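Local structure of isochorismatase hydrolase (Alkaliphilus metalliredigens, 3HB7) at residues E[13-18]-E[33-38]; E[42-47]-E[185-190]; E[52-57]-E[118-123]. The protein probably acts as a hydrolase of the isochorismatase family, though its own substrate is not established. One frame throughout, in Å; residues are numbered along the deposited sequence.

Interaction 1. Residues E[13-18]-E[33-38]; sequences IDMLND and TIIPDL
M15, built as selenomethionine, carries the whole of this contact from the 13-18 side, its side chain lying against I34, I35 and L38 where helix 35-47 begins. Walking in sequence order, I13 closes strand 8-13 and turns its side chain to L125 and T137. D14 follows with positive phi (62°) and faces another way: its carboxylate forms a salt bridge with K100 and takes a hydrogen bond from E60 N, and the side chain also touches C133. An Asp at the C-terminal end of a central parallel strand, with a Lys and a Cys beside it, is consistent with the Asp-Lys-Cys catalytic triad of the cysteine hydrolases, the superfamily of isochorismatase-like enzymes. M15, next along, is the centre of an inverse gamma turn, closed by a weak bond from L16 N to D14 O at 2.8 Å; its CB is directed toward segment 33-38, whereas D14 makes no contact with it. The M15 chain bends at both chi2 (-62°) and chi3 (-68°), which folds CE back over I34: CE lies 3.9 Å from I34 CG1, and SE is 4.0 Å from I34 CD1. The two chains cross obliquely. Nearer the backbone, M15 CG and L38 CD1 approach at 4.1 Å, while I35 CG1 adds a looser touch to M15 CE at 4.3 Å. On the helix side, L38 N bonds to I34 O at 3.0 Å, placing these two partners one turn apart. Beyond M15 the loop moves away from helix 35-47, and N17 ND2 bonds to W81 O.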
loop_
_atom_site.group_PDB
_atom_site.type_symbol
_atom_site.label_atom_id
_atom_site.label_comp_id
_atom_site.label_asym_id
_atom_site.label_seq_id
_atom_site.Cartn_x
_atom_site.Cartn_y
_atom_site.Cartn_z
ATOM N N ILE E 13 21.939 32.342 -16.895
ATOM C CA ILE E 13 21.921 32.079 -15.487
ATOM C C ILE E 13 22.556 30.795 -15.079
ATOM O O ILE E 13 22.080 29.744 -15.345
ATOM C CB ILE E 13 20.493 32.106 -14.966
ATOM C CG1 ILE E 13 19.939 33.511 -15.032
ATOM C CG2 ILE E 13 20.450 31.640 -13.581
ATOM C CD1 ILE E 13 18.521 33.551 -15.265
ATOM N N ASP E 14 23.659 30.940 -14.397
ATOM C CA ASP E 14 24.343 29.866 -13.734
ATOM C C ASP E 14 24.876 28.720 -14.567
ATOM O O ASP E 14 24.986 27.626 -14.093
ATOM C CB ASP E 14 23.489 29.339 -12.605
ATOM C CG ASP E 14 23.506 30.232 -11.406
ATOM O OD1 ASP E 14 24.329 31.135 -11.330
ATOM O OD2 ASP E 14 22.696 30.015 -10.518
HETATM N N MSE E 15 25.286 28.985 -15.784
HETATM C CA MSE E 15 25.883 27.947 -16.567
HETATM C C MSE E 15 27.315 27.908 -16.144
HETATM O O MSE E 15 28.159 28.478 -16.766
HETATM C CB MSE E 15 25.766 28.278 -18.033
HETATM C CG MSE E 15 24.329 28.393 -18.532
HETATM SE SE MSE E 15 23.250 26.854 -18.424
HETATM C CE MSE E 15 24.148 25.814 -19.712
ATOM N N LEU E 16 27.555 27.199 -15.060
ATOM C CA LEU E 16 28.795 27.221 -14.330
ATOM C C LEU E 16 29.421 25.851 -14.200
ATOM O O LEU E 16 28.789 24.863 -14.419
ATOM C CB LEU E 16 28.573 27.782 -12.944
ATOM C CG LEU E 16 27.709 29.004 -12.758
ATOM C CD1 LEU E 16 27.623 29.344 -11.296
ATOM C CD2 LEU E 16 28.281 30.126 -13.503
ATOM N N ASN E 17 30.685 25.834 -13.830
ATOM C CA ASN E 17 31.492 24.645 -13.836
ATOM C C ASN E 17 30.929 23.636 -12.888
ATOM O O ASN E 17 30.967 22.452 -13.150
ATOM C CB ASN E 17 32.951 24.958 -13.524
ATOM C CG ASN E 17 33.669 25.594 -14.680
ATOM O OD1 ASN E 17 33.242 25.517 -15.798
ATOM N ND2 ASN E 17 34.751 26.250 -14.397
ATOM N N ASP E 18 30.421 24.118 -11.770
ATOM C CA ASP E 18 29.807 23.274 -10.770
ATOM C C ASP E 18 28.546 22.577 -11.206
ATOM O O ASP E 18 28.258 21.503 -10.762
ATOM C CB ASP E 18 29.536 24.052 -9.510
ATOM C CG ASP E 18 30.661 23.983 -8.551
ATOM O OD1 ASP E 18 31.457 23.075 -8.673
ATOM O OD2 ASP E 18 30.762 24.826 -7.669
ATOM N N THR E 33 22.399 19.718 -21.940
ATOM C CA THR E 33 21.558 19.601 -23.104
ATOM C C THR E 33 21.240 20.892 -23.802
ATOM O O THR E 33 20.800 20.886 -24.929
ATOM C CB THR E 33 20.259 18.883 -22.807
ATOM O OG1 THR E 33 19.207 19.829 -22.712
ATOM C CG2 THR E 33 20.364 18.166 -21.545
ATOM N N ILE E 34 21.388 22.006 -23.123
ATOM C CA ILE E 34 20.979 23.244 -23.734
ATOM C C ILE E 34 22.154 24.028 -24.240
ATOM O O ILE E 34 21.996 25.099 -24.764
ATOM C CB ILE E 34 20.148 24.097 -22.789
ATOM C CG1 ILE E 34 20.941 24.463 -21.541
ATOM C CG2 ILE E 34 18.877 23.387 -22.437
ATOM C CD1 ILE E 34 20.294 25.544 -20.742
ATOM N N ILE E 35 23.338 23.478 -24.106
ATOM C CA ILE E 35 24.508 24.232 -24.442
ATOM C C ILE E 35 24.495 24.642 -25.895
ATOM O O ILE E 35 24.734 25.776 -26.221
ATOM C CB ILE E 35 25.742 23.407 -24.207
ATOM C CG1 ILE E 35 26.161 23.507 -22.754
ATOM C CG2 ILE E 35 26.825 23.879 -25.068
ATOM C CD1 ILE E 35 27.274 22.640 -22.415
ATOM N N PRO E 36 24.168 23.725 -26.770
ATOM C CA PRO E 36 24.253 24.017 -28.186
ATOM C C PRO E 36 23.337 25.156 -28.542
ATOM O O PRO E 36 23.707 26.031 -29.297
ATOM C CB PRO E 36 23.742 22.728 -28.815
ATOM C CG PRO E 36 24.010 21.707 -27.827
ATOM C CD PRO E 36 23.779 22.332 -26.531
ATOM N N ASP E 37 22.139 25.142 -27.995
ATOM C CA ASP E 37 21.200 26.217 -28.221
ATOM C C ASP E 37 21.655 27.553 -27.670
ATOM O O ASP E 37 21.371 28.569 -28.241
ATOM C CB ASP E 37 19.830 25.862 -27.696
ATOM C CG ASP E 37 19.261 24.673 -28.364
ATOM O OD1 ASP E 37 18.458 24.837 -29.283
ATOM O OD2 ASP E 37 19.614 23.559 -27.969
ATOM N N LEU E 38 22.297 27.555 -26.518
ATOM C CA LEU E 38 22.821 28.799 -25.962
ATOM C C LEU E 38 23.968 29.380 -26.782
ATOM O O LEU E 38 24.033 30.564 -27.018
ATOM C CB LEU E 38 23.144 28.669 -24.467
ATOM C CG LEU E 38 21.969 28.539 -23.481
ATOM C CD1 LEU E 38 22.365 28.799 -22.091
ATOM C CD2 LEU E 38 20.881 29.451 -23.815
#

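Interaction 2. Residues E[42-47]-E[185-190]; sequences FEWVRG and AWENDE
W44 pushes the far corner of its six-membered ring up to the pyrrole side of W186, W44 CH2 lying 4.2 Å from W186 CD1. The centroids of these two rings are 5.9 Å apart and the planes meet at 52°, so the pair is an oblique aromatic contact; taken as whole side chains, the two cross at about a right angle. W44 reaches outward because CG is anti to the backbone N (chi1 173°), which carries the indole off helix 35-47 toward helix 179-187. Its other end meets E187. That chain bends at chi2 and runs past W44 in the opposite direction, leaving OE1 and OE2 each 4.1 Å from W44 NE1, with the carboxylate plane turned 36° from that of the ring. Such lengths exclude a hydrogen bond, although a weak electrostatic attraction between N-H and carboxylate is likely. The two helices pack on the same side of the central parallel sheet of this alpha/beta fold, and I53 of strand 53-60 touches both tryptophans. W186 is held further by edge-to-face ring contacts with H8 and Y182, and it also touches D52 and P192. Just past E187, helix 179-187 ends in a Schellman motif: D189 has positive phi, D189 N bonds to W186 O at 3.0 Å, and E190 N returns to A185 O, also at 3.0 Å.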
loop_
_atom_site.group_PDB
_atom_site.type_symbol
_atom_site.label_atom_id
_atom_site.label_comp_id
_atom_site.label_asym_id
_atom_site.label_seq_id
_atom_site.Cartn_x
_atom_site.Cartn_y
_atom_site.Cartn_z
ATOM N N PHE E 42 24.376 32.864 -28.524
ATOM C CA PHE E 42 25.478 33.723 -28.195
ATOM C C PHE E 42 26.049 34.254 -29.479
ATOM O O PHE E 42 26.222 35.450 -29.647
ATOM C CB PHE E 42 26.578 32.910 -27.536
ATOM C CG PHE E 42 26.499 32.842 -26.044
ATOM C CD1 PHE E 42 27.630 32.690 -25.294
ATOM C CD2 PHE E 42 25.312 32.917 -25.396
ATOM C CE1 PHE E 42 27.561 32.617 -23.951
ATOM C CE2 PHE E 42 25.259 32.841 -24.059
ATOM C CZ PHE E 42 26.381 32.691 -23.338
ATOM N N GLU E 43 26.352 33.351 -30.397
ATOM C CA GLU E 43 26.981 33.731 -31.642
ATOM C C GLU E 43 26.076 34.646 -32.416
ATOM O O GLU E 43 26.516 35.599 -32.990
ATOM C CB GLU E 43 27.339 32.504 -32.452
ATOM N N TRP E 44 24.795 34.367 -32.420
ATOM C CA TRP E 44 23.908 35.219 -33.154
ATOM C C TRP E 44 23.896 36.606 -32.613
ATOM O O TRP E 44 23.902 37.556 -33.345
ATOM C CB TRP E 44 22.514 34.701 -33.052
ATOM C CG TRP E 44 21.565 35.599 -33.618
ATOM C CD1 TRP E 44 21.328 35.779 -34.912
ATOM C CD2 TRP E 44 20.670 36.447 -32.918
ATOM N NE1 TRP E 44 20.351 36.701 -35.091
ATOM C CE2 TRP E 44 19.926 37.130 -33.870
ATOM C CE3 TRP E 44 20.431 36.699 -31.576
ATOM C CZ2 TRP E 44 18.952 38.046 -33.534
ATOM C CZ3 TRP E 44 19.477 37.607 -31.245
ATOM C CH2 TRP E 44 18.739 38.270 -32.219
ATOM N N VAL E 45 23.820 36.739 -31.309
ATOM C CA VAL E 45 23.841 38.054 -30.707
ATOM C C VAL E 45 25.159 38.781 -30.904
ATOM O O VAL E 45 25.183 39.964 -31.148
ATOM C CB VAL E 45 23.503 37.981 -29.211
ATOM C CG1 VAL E 45 24.189 39.071 -28.457
ATOM C CG2 VAL E 45 22.039 38.086 -29.024
ATOM N N ARG E 46 26.253 38.072 -30.720
ATOM C CA ARG E 46 27.565 38.654 -30.844
ATOM C C ARG E 46 27.773 39.107 -32.274
ATOM O O ARG E 46 28.301 40.169 -32.554
ATOM C CB ARG E 46 28.590 37.611 -30.457
ATOM C CG ARG E 46 28.821 37.530 -28.995
ATOM C CD ARG E 46 29.039 36.130 -28.540
ATOM N NE ARG E 46 29.505 36.124 -27.170
ATOM C CZ ARG E 46 30.174 35.143 -26.598
ATOM N NH1 ARG E 46 30.462 34.053 -27.258
ATOM N NH2 ARG E 46 30.546 35.257 -25.353
ATOM N N GLY E 47 27.276 38.294 -33.182
ATOM C CA GLY E 47 27.297 38.587 -34.593
ATOM C C GLY E 47 26.515 39.825 -34.920
ATOM O O GLY E 47 26.847 40.524 -35.835
ATOM N N ALA E 185 11.899 36.203 -34.808
ATOM C CA ALA E 185 11.033 37.327 -34.575
ATOM C C ALA E 185 11.743 38.646 -34.791
ATOM O O ALA E 185 11.169 39.582 -35.287
ATOM C CB ALA E 185 10.455 37.255 -33.229
ATOM N N TRP E 186 12.989 38.723 -34.368
ATOM C CA TRP E 186 13.781 39.916 -34.564
ATOM C C TRP E 186 14.040 40.163 -36.029
ATOM O O TRP E 186 14.047 41.291 -36.484
ATOM C CB TRP E 186 15.089 39.846 -33.811
ATOM C CG TRP E 186 15.026 40.353 -32.410
ATOM C CD1 TRP E 186 14.898 39.609 -31.285
ATOM C CD2 TRP E 186 15.123 41.711 -31.974
ATOM N NE1 TRP E 186 14.904 40.409 -30.188
ATOM C CE2 TRP E 186 15.037 41.706 -30.584
ATOM C CE3 TRP E 186 15.269 42.929 -32.627
ATOM C CZ2 TRP E 186 15.083 42.858 -29.842
ATOM C CZ3 TRP E 186 15.319 44.064 -31.885
ATOM C CH2 TRP E 186 15.222 44.025 -30.509
ATOM N N GLU E 187 14.282 39.089 -36.757
ATOM C CA GLU E 187 14.626 39.172 -38.164
ATOM C C GLU E 187 13.478 39.786 -38.892
ATOM O O GLU E 187 13.649 40.591 -39.777
ATOM C CB GLU E 187 14.897 37.793 -38.721
ATOM C CG GLU E 187 16.224 37.668 -39.400
ATOM C CD GLU E 187 17.378 37.554 -38.434
ATOM O OE1 GLU E 187 18.180 36.614 -38.575
ATOM O OE2 GLU E 187 17.487 38.409 -37.541
ATOM N N ASN E 188 12.299 39.432 -38.434
ATOM C CA ASN E 188 11.049 39.845 -39.011
ATOM C C ASN E 188 10.596 41.212 -38.549
ATOM O O ASN E 188 9.531 41.670 -38.899
ATOM C CB ASN E 188 9.989 38.830 -38.646
ATOM C CG ASN E 188 9.935 37.687 -39.614
ATOM O OD1 ASN E 188 10.921 37.003 -39.857
ATOM N ND2 ASN E 188 8.775 37.477 -40.181
ATOM N N ASP E 189 11.387 41.861 -37.728
ATOM C CA ASP E 189 10.965 43.143 -37.218
ATOM C C ASP E 189 9.617 43.031 -36.514
ATOM O O ASP E 189 8.814 43.945 -36.560
ATOM C CB ASP E 189 10.878 44.165 -38.344
ATOM N N GLU E 190 9.368 41.926 -35.836
ATOM C CA GLU E 190 8.178 41.828 -35.014
ATOM C C GLU E 190 8.624 41.716 -33.585
ATOM O O GLU E 190 9.597 41.044 -33.319
ATOM C CB GLU E 190 7.349 40.611 -35.386
#

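Interaction 3. Residues E[52-57]-E[118-123]; sequences DIHLVH and EGIDTV
Residues 53-57 form a strand, whereas 118-121 are the turn leading from helix 111-117 into strand 122-126; the two strands are parallel but not adjacent, strand 8-13 lying between them and pairing with H54 through backbone bonds to H8 and I10. Contact therefore falls to side chains, with H54 the one from segment 52-57. I120 CD1 sits over one face of the H54 imidazole, 4.3 Å from the ring centroid and 14° off the ring normal, a CH-pi contact displaced toward the rim, with H54 CG the closest ring atom at 4.1 Å. E118 approaches the CE1 corner obliquely to the ring, the two side chains crossing at about a right angle: E118 CG is 3.9 Å and E118 CB 4.0 Å from H54 CE1. A bend at chi2 (-56°) keeps the E118 carboxylate beside the imidazole, its plane turned 42° from that of the ring. H54 NE2 and E118 OE1 remain 4.9 Å apart, too far for a salt bridge. The imidazole nitrogens look elsewhere: ND1 is hydrogen-bonded to Y114 OH and NE2 makes a weak bond with D51 O, which helps fix the ring's rotation. Replacing H54 by an alanine would probably leave Y114 OH without this partner and open a gap beside I120 CD1 and the E118 chain. G119, with positive phi, completes a Schellman motif that ends helix 111-117. Helix, turn and returning parallel strand, packed against a strand one removed in the sheet, belong to the layered alpha/beta architecture of isochorismatase-like hydrolases.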
loop_
_atom_site.group_PDB
_atom_site.type_symbol
_atom_site.label_atom_id
_atom_site.label_comp_id
_atom_site.label_asym_id
_atom_site.label_seq_id
_atom_site.Cartn_x
_atom_site.Cartn_y
_atom_site.Cartn_z
ATOM N N ASP E 52 21.282 46.425 -29.917
ATOM C CA ASP E 52 19.928 46.164 -29.496
ATOM C C ASP E 52 19.822 45.094 -28.419
ATOM O O ASP E 52 18.974 45.166 -27.569
ATOM C CB ASP E 52 19.061 45.822 -30.700
ATOM C CG ASP E 52 18.663 47.031 -31.477
ATOM O OD1 ASP E 52 19.240 48.096 -31.242
ATOM O OD2 ASP E 52 17.775 46.922 -32.321
ATOM N N ILE E 53 20.691 44.098 -28.488
ATOM C CA ILE E 53 20.653 42.991 -27.569
ATOM C C ILE E 53 21.928 42.722 -26.797
ATOM O O ILE E 53 22.950 42.458 -27.367
ATOM C CB ILE E 53 20.245 41.756 -28.296
ATOM C CG1 ILE E 53 18.839 41.976 -28.825
ATOM C CG2 ILE E 53 20.300 40.594 -27.380
ATOM C CD1 ILE E 53 18.470 41.174 -29.997
ATOM N N HIS E 54 21.828 42.770 -25.475
ATOM C CA HIS E 54 22.961 42.588 -24.600
ATOM C C HIS E 54 22.982 41.221 -23.983
ATOM O O HIS E 54 21.964 40.644 -23.749
ATOM C CB HIS E 54 22.911 43.566 -23.454
ATOM C CG HIS E 54 22.998 44.997 -23.856
ATOM N ND1 HIS E 54 23.574 45.952 -23.055
ATOM C CD2 HIS E 54 22.557 45.645 -24.951
ATOM C CE1 HIS E 54 23.498 47.124 -23.645
ATOM N NE2 HIS E 54 22.886 46.965 -24.797
ATOM N N LEU E 55 24.168 40.742 -23.673
ATOM C CA LEU E 55 24.338 39.515 -22.954
ATOM C C LEU E 55 24.779 39.856 -21.551
ATOM O O LEU E 55 25.691 40.626 -21.377
ATOM C CB LEU E 55 25.424 38.689 -23.596
ATOM C CG LEU E 55 25.075 37.769 -24.739
ATOM C CD1 LEU E 55 26.128 36.715 -24.869
ATOM C CD2 LEU E 55 23.744 37.170 -24.521
ATOM N N VAL E 56 24.102 39.292 -20.562
ATOM C CA VAL E 56 24.437 39.448 -19.164
ATOM C C VAL E 56 24.650 38.080 -18.571
ATOM O O VAL E 56 23.823 37.231 -18.690
ATOM C CB VAL E 56 23.314 40.133 -18.436
ATOM C CG1 VAL E 56 23.701 40.477 -17.057
ATOM C CG2 VAL E 56 22.892 41.324 -19.159
ATOM N N HIS E 57 25.772 37.862 -17.927
ATOM C CA HIS E 57 26.055 36.560 -17.366
ATOM C C HIS E 57 25.969 36.585 -15.856
ATOM O O HIS E 57 26.592 37.387 -15.204
ATOM C CB HIS E 57 27.435 36.070 -17.771
ATOM C CG HIS E 57 27.743 36.242 -19.221
ATOM N ND1 HIS E 57 27.686 35.207 -20.120
ATOM C CD2 HIS E 57 28.130 37.326 -19.924
ATOM C CE1 HIS E 57 27.996 35.651 -21.315
ATOM N NE2 HIS E 57 28.268 36.933 -21.224
ATOM N N GLU E 118 20.984 50.989 -19.326
ATOM C CA GLU E 118 21.011 50.678 -20.737
ATOM C C GLU E 118 19.680 50.813 -21.421
ATOM O O GLU E 118 19.527 50.428 -22.530
ATOM C CB GLU E 118 21.561 49.292 -20.960
ATOM C CG GLU E 118 22.882 49.068 -20.357
ATOM C CD GLU E 118 23.889 50.058 -20.817
ATOM O OE1 GLU E 118 23.637 50.719 -21.809
ATOM O OE2 GLU E 118 24.942 50.184 -20.201
ATOM N N GLY E 119 18.699 51.350 -20.742
ATOM C CA GLY E 119 17.406 51.561 -21.342
ATOM C C GLY E 119 16.739 50.322 -21.867
ATOM O O GLY E 119 16.018 50.367 -22.836
ATOM N N ILE E 120 17.008 49.209 -21.215
ATOM C CA ILE E 120 16.490 47.929 -21.617
ATOM C C ILE E 120 15.108 47.705 -21.111
ATOM O O ILE E 120 14.823 47.952 -19.969
ATOM C CB ILE E 120 17.362 46.869 -21.100
ATOM C CG1 ILE E 120 18.719 47.038 -21.737
ATOM C CG2 ILE E 120 16.798 45.554 -21.428
ATOM C CD1 ILE E 120 19.456 45.830 -21.864
ATOM N N ASP E 121 14.227 47.287 -22.000
ATOM C CA ASP E 121 12.852 47.051 -21.619
ATOM C C ASP E 121 12.430 45.603 -21.523
ATOM O O ASP E 121 11.350 45.314 -21.099
ATOM C CB ASP E 121 11.885 47.860 -22.490
ATOM C CG ASP E 121 11.867 47.418 -23.938
ATOM O OD1 ASP E 121 11.477 48.220 -24.781
ATOM O OD2 ASP E 121 12.228 46.288 -24.247
ATOM N N THR E 122 13.280 44.708 -21.950
ATOM C CA THR E 122 12.907 43.331 -21.975
ATOM C C THR E 122 14.027 42.458 -21.532
ATOM O O THR E 122 15.129 42.622 -21.947
ATOM C CB THR E 122 12.496 42.930 -23.386
ATOM O OG1 THR E 122 11.245 43.520 -23.678
ATOM C CG2 THR E 122 12.349 41.460 -23.512
ATOM N N VAL E 123 13.726 41.485 -20.706
ATOM C CA VAL E 123 14.726 40.529 -20.327
ATOM C C VAL E 123 14.320 39.172 -20.803
ATOM O O VAL E 123 13.178 38.832 -20.761
ATOM C CB VAL E 123 14.990 40.517 -18.807
ATOM C CG1 VAL E 123 14.991 41.893 -18.271
ATOM C CG2 VAL E 123 13.998 39.701 -18.105
#

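In the fold
From the N terminus, strand 8-13 runs into the loop that interaction 1 ties to the start of helix 35-47, closing a short loop containing helix 29-32. Helix 35-47 carries the chain on to interaction 2, in series with the first, about 20 Å away between centres. Interaction 2 closes a far longer loop, joining helix 35-47 to the C-terminal helix 179-187. Interaction 3 is nested inside that loop, linking strand 53-60 to the turn before strand 122-126. Interactions 2 and 3 also touch, V45 CG2 lying 3.5 Å from I53 CG2. I53 and H54, neighbours on one strand, thus serve helices on opposite faces of the sheet.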